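Local coordinates for putative tagatose-6-phosphate ketose/aldose isomerase (Escherichia coli, PDB 3C3J), which belongs to the SIS-domain family and carries two SIS domains, each built on a parallel sheet, in one chain, at residues K225-Q236 with K253-F264. Residues are numbered along the deposited sequence; the frame is centred on the assembly and turned at random.
Sequences KRIVYLGSGGLQ and KLAAFYDSPTGF
Leu-230 lays CD2 over one face of the Phe-264 ring, 4.0 Å from its centroid in a CH-pi contact, while CD1 touches Phe-264 CD2 at 3.8 Å. Branched leucine suits this place, offering both methyls to one ring; Phe-264, with CG anti to its own backbone N (chi1 -159°), reaches back from the short helix to meet them. Val-228 CG1 lies 3.9 Å from Phe-264 CE1. The Phe-257 ring receives Arg-226 CB at its edge, 4.0 Å from CE2, and meets Phe-257 of the second subunit, its ring nearly parallel. The extended Arg-226 chain sends its guanidinium on to Gly-252 O of that subunit. At the edge of Tyr-258, Gln-236 NE2 comes within 3.5 Å of CD1, the amide turned 49° from the ring. On the side of the sheet that also carries Tyr-229 and Tyr-258, Ile-227 CG2 touches Ala-256 CB, small enough to admit it at 3.5 Å. Six backbone hydrogen bonds join the segments, the first from Ala-255 N to Lys-225 O and the last from Gly-231 N to Asp-259 O. Ser-260 caps the following helix, its OG accepting from Gly-263 N at 2.9 Å. Parallel strands 226-231 and 255-259, linked through helix 235-249, form a beta-alpha-beta crossover of the second SIS domain.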
ATOM      1  N   LYS A 225     -15.221 -12.568  12.797  1.00 19.81           N
ATOM      2  CA  LYS A 225     -15.561 -12.417  11.386  1.00 19.55           C
ATOM      3  C   LYS A 225     -14.581 -11.493  10.642  1.00 18.40           C
ATOM      4  O   LYS A 225     -14.584 -11.427   9.405  1.00 17.53           O
ATOM      5  CB  LYS A 225     -16.932 -11.768  11.268  1.00 20.89           C
ATOM      6  CG  LYS A 225     -18.063 -12.583  11.894  1.00 23.14           C
ATOM      7  CD  LYS A 225     -18.516 -13.696  10.991  1.00 27.70           C
ATOM      8  CE  LYS A 225     -19.899 -14.236  11.436  1.00 29.78           C
ATOM      9  NZ  LYS A 225     -20.939 -13.155  11.486  1.00 33.73           N
ATOM     10  N   ARG A 226     -13.800 -10.739  11.396  1.00 16.96           N
ATOM     11  CA  ARG A 226     -12.805  -9.829  10.811  1.00 16.64           C
ATOM     12  C   ARG A 226     -11.533  -9.955  11.601  1.00 16.02           C
ATOM     13  O   ARG A 226     -11.562 -10.098  12.830  1.00 15.30           O
ATOM     14  CB  ARG A 226     -13.274  -8.381  10.850  1.00 15.94           C
ATOM     15  CG  ARG A 226     -14.605  -8.150  10.134  1.00 15.54           C
ATOM     16  CD  ARG A 226     -15.057  -6.707  10.210  1.00 15.92           C
ATOM     17  NE  ARG A 226     -16.214  -6.460   9.344  1.00 14.65           N
ATOM     18  CZ  ARG A 226     -16.823  -5.276   9.204  1.00 16.55           C
ATOM     19  NH1 ARG A 226     -17.862  -5.164   8.393  1.00 17.03           N
ATOM     20  NH2 ARG A 226     -16.394  -4.210   9.865  1.00 17.12           N
ATOM     21  N   ILE A 227     -10.421  -9.912  10.882  1.00 15.20           N
ATOM     22  CA  ILE A 227      -9.128  -9.811  11.508  1.00 16.56           C
ATOM     23  C   ILE A 227      -8.374  -8.628  10.922  1.00 15.70           C
ATOM     24  O   ILE A 227      -8.419  -8.390   9.714  1.00 15.07           O
ATOM     25  CB  ILE A 227      -8.306 -11.127  11.393  1.00 15.97           C
ATOM     26  CG1 ILE A 227      -6.978 -10.985  12.137  1.00 16.81           C
ATOM     27  CG2 ILE A 227      -8.083 -11.538   9.960  1.00 19.45           C
ATOM     28  CD1 ILE A 227      -6.303 -12.308  12.430  1.00 18.85           C
ATOM     29  N   VAL A 228      -7.722  -7.873  11.799  1.00 14.82           N
ATOM     30  CA  VAL A 228      -6.906  -6.752  11.396  1.00 15.24           C
ATOM     31  C   VAL A 228      -5.525  -6.927  11.992  1.00 14.78           C
ATOM     32  O   VAL A 228      -5.386  -7.080  13.219  1.00 15.18           O
ATOM     33  CB  VAL A 228      -7.436  -5.383  11.877  1.00 15.33           C
ATOM     34  CG1 VAL A 228      -6.559  -4.234  11.211  1.00 15.62           C
ATOM     35  CG2 VAL A 228      -8.903  -5.238  11.577  1.00 17.31           C
ATOM     36  N   TYR A 229      -4.513  -6.890  11.125  1.00 13.53           N
ATOM     37  CA  TYR A 229      -3.121  -6.834  11.582  1.00 13.32           C
ATOM     38  C   TYR A 229      -2.566  -5.436  11.428  1.00 12.64           C
ATOM     39  O   TYR A 229      -2.746  -4.813  10.370  1.00 11.82           O
ATOM     40  CB  TYR A 229      -2.247  -7.815  10.784  1.00 13.61           C
ATOM     41  CG  TYR A 229      -2.471  -9.281  11.094  1.00 12.96           C
ATOM     42  CD1 TYR A 229      -1.789  -9.908  12.140  1.00 13.77           C
ATOM     43  CD2 TYR A 229      -3.291 -10.060  10.289  1.00 13.36           C
ATOM     44  CE1 TYR A 229      -1.954 -11.269  12.404  1.00 13.51           C
ATOM     45  CE2 TYR A 229      -3.467 -11.407  10.533  1.00 12.90           C
ATOM     46  CZ  TYR A 229      -2.792 -12.013  11.596  1.00 13.01           C
ATOM     47  OH  TYR A 229      -2.959 -13.353  11.829  1.00 14.18           O
ATOM     48  N   LEU A 230      -1.854  -4.965  12.452  1.00 12.76           N
ATOM     49  CA  LEU A 230      -1.265  -3.612  12.478  1.00 12.86           C
ATOM     50  C   LEU A 230       0.229  -3.664  12.759  1.00 12.72           C
ATOM     51  O   LEU A 230       0.693  -4.409  13.634  1.00 13.40           O
ATOM     52  CB  LEU A 230      -1.952  -2.727  13.532  1.00 12.64           C
ATOM     53  CG  LEU A 230      -3.476  -2.557  13.480  1.00 13.12           C
ATOM     54  CD1 LEU A 230      -4.035  -1.768  14.680  1.00 15.13           C
ATOM     55  CD2 LEU A 230      -3.882  -1.890  12.162  1.00 11.25           C
ATOM     56  N   GLY A 231       0.997  -2.905  11.980  1.00 13.18           N
ATOM     57  CA  GLY A 231       2.442  -2.787  12.183  1.00 13.33           C
ATOM     58  C   GLY A 231       2.947  -1.481  11.597  1.00 13.28           C
ATOM     59  O   GLY A 231       2.472  -1.055  10.550  1.00 13.00           O
ATOM     60  N   SER A 232       3.906  -0.853  12.266  1.00 13.44           N
ATOM     61  CA  SER A 232       4.437   0.435  11.823  1.00 13.25           C
ATOM     62  C   SER A 232       5.548   0.260  10.805  1.00 13.30           C
ATOM     63  O   SER A 232       6.288  -0.735  10.822  1.00 14.03           O
ATOM     64  CB  SER A 232       4.962   1.275  13.008  1.00 13.57           C
ATOM     65  OG  SER A 232       3.920   1.669  13.884  1.00 16.13           O
ATOM     66  N   GLY A 233       5.668   1.223   9.902  1.00 14.24           N
ATOM     67  CA  GLY A 233       6.784   1.222   8.947  1.00 14.20           C
ATOM     68  C   GLY A 233       6.724  -0.025   8.100  1.00 14.36           C
ATOM     69  O   GLY A 233       5.639  -0.422   7.645  1.00 15.03           O
ATOM     70  N   GLY A 234       7.866  -0.698   7.952  1.00 15.39           N
ATOM     71  CA  GLY A 234       7.938  -1.945   7.210  1.00 15.72           C
ATOM     72  C   GLY A 234       7.156  -3.121   7.800  1.00 15.69           C
ATOM     73  O   GLY A 234       6.819  -4.051   7.084  1.00 15.78           O
ATOM     74  N   LEU A 235       6.849  -3.082   9.098  1.00 14.27           N
ATOM     75  CA  LEU A 235       6.005  -4.120   9.682  1.00 14.34           C
ATOM     76  C   LEU A 235       4.581  -4.082   9.168  1.00 13.97           C
ATOM     77  O   LEU A 235       3.845  -5.054   9.331  1.00 14.04           O
ATOM     78  CB  LEU A 235       5.999  -4.062  11.200  1.00 13.33           C
ATOM     79  CG  LEU A 235       7.314  -4.386  11.898  1.00 14.89           C
ATOM     80  CD1 LEU A 235       7.168  -4.131  13.409  1.00 15.24           C
ATOM     81  CD2 LEU A 235       7.789  -5.828  11.601  1.00 12.91           C
ATOM     82  N   GLN A 236       4.177  -2.974   8.547  1.00 13.68           N
ATOM     83  CA  GLN A 236       2.911  -2.955   7.847  1.00 13.39           C
ATOM     84  C   GLN A 236       2.906  -4.023   6.726  1.00 12.30           C
ATOM     85  O   GLN A 236       1.877  -4.678   6.475  1.00 10.37           O
ATOM     86  CB  GLN A 236       2.537  -1.562   7.311  1.00 12.87           C
ATOM     87  CG  GLN A 236       1.132  -1.604   6.725  1.00 14.53           C
ATOM     88  CD  GLN A 236       0.585  -0.307   6.190  1.00 15.51           C
ATOM     89  OE1 GLN A 236       1.222   0.784   6.254  1.00 17.29           O
ATOM     90  NE2 GLN A 236      -0.622  -0.413   5.621  1.00 14.44           N
ATOM     91  N   LYS A 253     -13.464 -16.623   4.066  1.00 20.48           N
ATOM     92  CA  LYS A 253     -14.490 -16.616   5.106  1.00 21.73           C
ATOM     93  C   LYS A 253     -14.176 -15.663   6.236  1.00 21.30           C
ATOM     94  O   LYS A 253     -15.073 -15.043   6.793  1.00 22.13           O
ATOM     95  CB  LYS A 253     -14.750 -18.032   5.620  1.00 22.72           C
ATOM     96  CG  LYS A 253     -15.275 -18.981   4.525  1.00 26.16           C
ATOM     97  CD  LYS A 253     -16.481 -18.428   3.739  1.00 30.93           C
ATOM     98  CE  LYS A 253     -16.696 -19.209   2.437  1.00 32.22           C
ATOM     99  NZ  LYS A 253     -15.446 -19.280   1.607  1.00 34.17           N
ATOM    100  N   LEU A 254     -12.913 -15.530   6.599  1.00 20.37           N
ATOM    101  CA  LEU A 254     -12.536 -14.502   7.562  1.00 20.28           C
ATOM    102  C   LEU A 254     -12.013 -13.305   6.787  1.00 19.69           C
ATOM    103  O   LEU A 254     -10.974 -13.409   6.110  1.00 19.61           O
ATOM    104  CB  LEU A 254     -11.448 -15.051   8.474  1.00 20.58           C
ATOM    105  CG  LEU A 254     -11.023 -14.310   9.740  1.00 22.01           C
ATOM    106  CD1 LEU A 254     -12.178 -13.570  10.457  1.00 24.52           C
ATOM    107  CD2 LEU A 254     -10.343 -15.331  10.685  1.00 22.53           C
ATOM    108  N   ALA A 255     -12.741 -12.195   6.849  1.00 18.59           N
ATOM    109  CA  ALA A 255     -12.307 -10.945   6.226  1.00 17.88           C
ATOM    110  C   ALA A 255     -11.037 -10.477   6.942  1.00 17.36           C
ATOM    111  O   ALA A 255     -10.983 -10.460   8.176  1.00 18.02           O
ATOM    112  CB  ALA A 255     -13.412  -9.869   6.328  1.00 17.05           C
ATOM    113  N   ALA A 256     -10.025 -10.084   6.180  1.00 16.73           N
ATOM    114  CA  ALA A 256      -8.747  -9.653   6.765  1.00 15.72           C
ATOM    115  C   ALA A 256      -8.290  -8.296   6.222  1.00 14.58           C
ATOM    116  O   ALA A 256      -8.435  -7.998   5.035  1.00 14.03           O
ATOM    117  CB  ALA A 256      -7.656 -10.733   6.580  1.00 16.12           C
ATOM    118  N   PHE A 257      -7.744  -7.489   7.127  1.00 13.77           N
ATOM    119  CA  PHE A 257      -7.347  -6.100   6.867  1.00 13.66           C
ATOM    120  C   PHE A 257      -5.967  -5.879   7.449  1.00 12.93           C
ATOM    121  O   PHE A 257      -5.529  -6.599   8.343  1.00 12.21           O
ATOM    122  CB  PHE A 257      -8.328  -5.124   7.517  1.00 13.58           C
ATOM    123  CG  PHE A 257      -9.747  -5.379   7.173  1.00 14.18           C
ATOM    124  CD1 PHE A 257     -10.335  -4.780   6.070  1.00 15.96           C
ATOM    125  CD2 PHE A 257     -10.512  -6.249   7.945  1.00 15.29           C
ATOM    126  CE1 PHE A 257     -11.661  -5.041   5.734  1.00 16.63           C
ATOM    127  CE2 PHE A 257     -11.844  -6.518   7.613  1.00 16.48           C
ATOM    128  CZ  PHE A 257     -12.410  -5.910   6.515  1.00 15.66           C
ATOM    129  N   TYR A 258      -5.274  -4.877   6.937  1.00 13.52           N
ATOM    130  CA  TYR A 258      -3.976  -4.464   7.490  1.00 13.20           C
ATOM    131  C   TYR A 258      -3.867  -2.951   7.497  1.00 13.29           C
ATOM    132  O   TYR A 258      -4.507  -2.265   6.695  1.00 13.32           O
ATOM    133  CB  TYR A 258      -2.821  -5.029   6.653  1.00 13.75           C
ATOM    134  CG  TYR A 258      -2.887  -4.594   5.215  1.00 13.21           C
ATOM    135  CD1 TYR A 258      -2.164  -3.484   4.757  1.00 14.28           C
ATOM    136  CD2 TYR A 258      -3.700  -5.263   4.310  1.00 14.52           C
ATOM    137  CE1 TYR A 258      -2.253  -3.068   3.424  1.00 15.15           C
ATOM    138  CE2 TYR A 258      -3.803  -4.836   2.970  1.00 15.59           C
ATOM    139  CZ  TYR A 258      -3.068  -3.748   2.540  1.00 14.74           C
ATOM    140  OH  TYR A 258      -3.154  -3.331   1.216  1.00 15.01           O
ATOM    141  N   ASP A 259      -2.992  -2.443   8.338  1.00 13.91           N
ATOM    142  CA  ASP A 259      -2.660  -1.019   8.358  1.00 14.31           C
ATOM    143  C   ASP A 259      -1.492  -0.790   9.286  1.00 14.37           C
ATOM    144  O   ASP A 259      -0.967  -1.731   9.881  1.00 14.19           O
ATOM    145  CB  ASP A 259      -3.848  -0.165   8.824  1.00 15.07           C
ATOM    146  CG  ASP A 259      -3.959   1.186   8.079  1.00 17.42           C
ATOM    147  OD1 ASP A 259      -2.948   1.892   7.833  1.00 18.80           O
ATOM    148  OD2 ASP A 259      -5.104   1.568   7.775  1.00 24.10           O
ATOM    149  N   SER A 260      -1.072   0.462   9.388  1.00 12.99           N
ATOM    150  CA  SER A 260      -0.146   0.861  10.428  1.00 14.19           C
ATOM    151  C   SER A 260      -0.984   1.338  11.616  1.00 14.24           C
ATOM    152  O   SER A 260      -2.115   1.759  11.435  1.00 13.72           O
ATOM    153  CB  SER A 260       0.761   1.985   9.968  1.00 13.31           C
ATOM    154  OG  SER A 260       0.011   3.139   9.731  1.00 13.33           O
ATOM    155  N   PRO A 261      -0.455   1.208  12.836  1.00 14.81           N
ATOM    156  CA  PRO A 261      -1.155   1.748  14.003  1.00 15.18           C
ATOM    157  C   PRO A 261      -1.601   3.213  13.867  1.00 15.16           C
ATOM    158  O   PRO A 261      -2.758   3.517  14.179  1.00 15.76           O
ATOM    159  CB  PRO A 261      -0.132   1.555  15.136  1.00 15.31           C
ATOM    160  CG  PRO A 261       0.609   0.335  14.726  1.00 15.94           C
ATOM    161  CD  PRO A 261       0.733   0.434  13.217  1.00 14.49           C
ATOM    162  N   THR A 262      -0.720   4.093  13.385  1.00 14.41           N
ATOM    163  CA  THR A 262      -1.073   5.510  13.260  1.00 14.93           C
ATOM    164  C   THR A 262      -2.035   5.759  12.075  1.00 14.97           C
ATOM    165  O   THR A 262      -2.968   6.542  12.195  1.00 15.52           O
ATOM    166  CB  THR A 262       0.169   6.395  13.154  1.00 14.92           C
ATOM    167  OG1 THR A 262       0.958   5.934  12.061  1.00 15.95           O
ATOM    168  CG2 THR A 262       1.008   6.307  14.452  1.00 15.50           C
ATOM    169  N   GLY A 263      -1.832   5.046  10.968  1.00 14.94           N
ATOM    170  CA  GLY A 263      -2.728   5.088   9.817  1.00 14.87           C
ATOM    171  C   GLY A 263      -4.145   4.655  10.176  1.00 15.58           C
ATOM    172  O   GLY A 263      -5.125   5.227   9.679  1.00 15.52           O
ATOM    173  N   PHE A 264      -4.240   3.676  11.079  1.00 15.62           N
ATOM    174  CA  PHE A 264      -5.524   3.084  11.484  1.00 16.27           C
ATOM    175  C   PHE A 264      -6.514   4.098  12.048  1.00 16.11           C
ATOM    176  O   PHE A 264      -7.725   3.953  11.868  1.00 16.20           O
ATOM    177  CB  PHE A 264      -5.275   1.955  12.497  1.00 16.64           C
ATOM    178  CG  PHE A 264      -6.401   0.949  12.608  1.00 16.65           C
ATOM    179  CD1 PHE A 264      -6.929   0.344  11.480  1.00 15.54           C
ATOM    180  CD2 PHE A 264      -6.874   0.564  13.854  1.00 17.57           C
ATOM    181  CE1 PHE A 264      -7.951  -0.607  11.580  1.00 17.75           C
ATOM    182  CE2 PHE A 264      -7.885  -0.388  13.971  1.00 16.96           C
ATOM    183  CZ  PHE A 264      -8.425  -0.973  12.832  1.00 16.84           C
TER
HETATM  184  O   HOH W   1       2.146   3.466  12.688  1.00 19.22           O
HETATM  185  O   HOH W   2      -2.980   0.355   4.970  1.00 49.29           O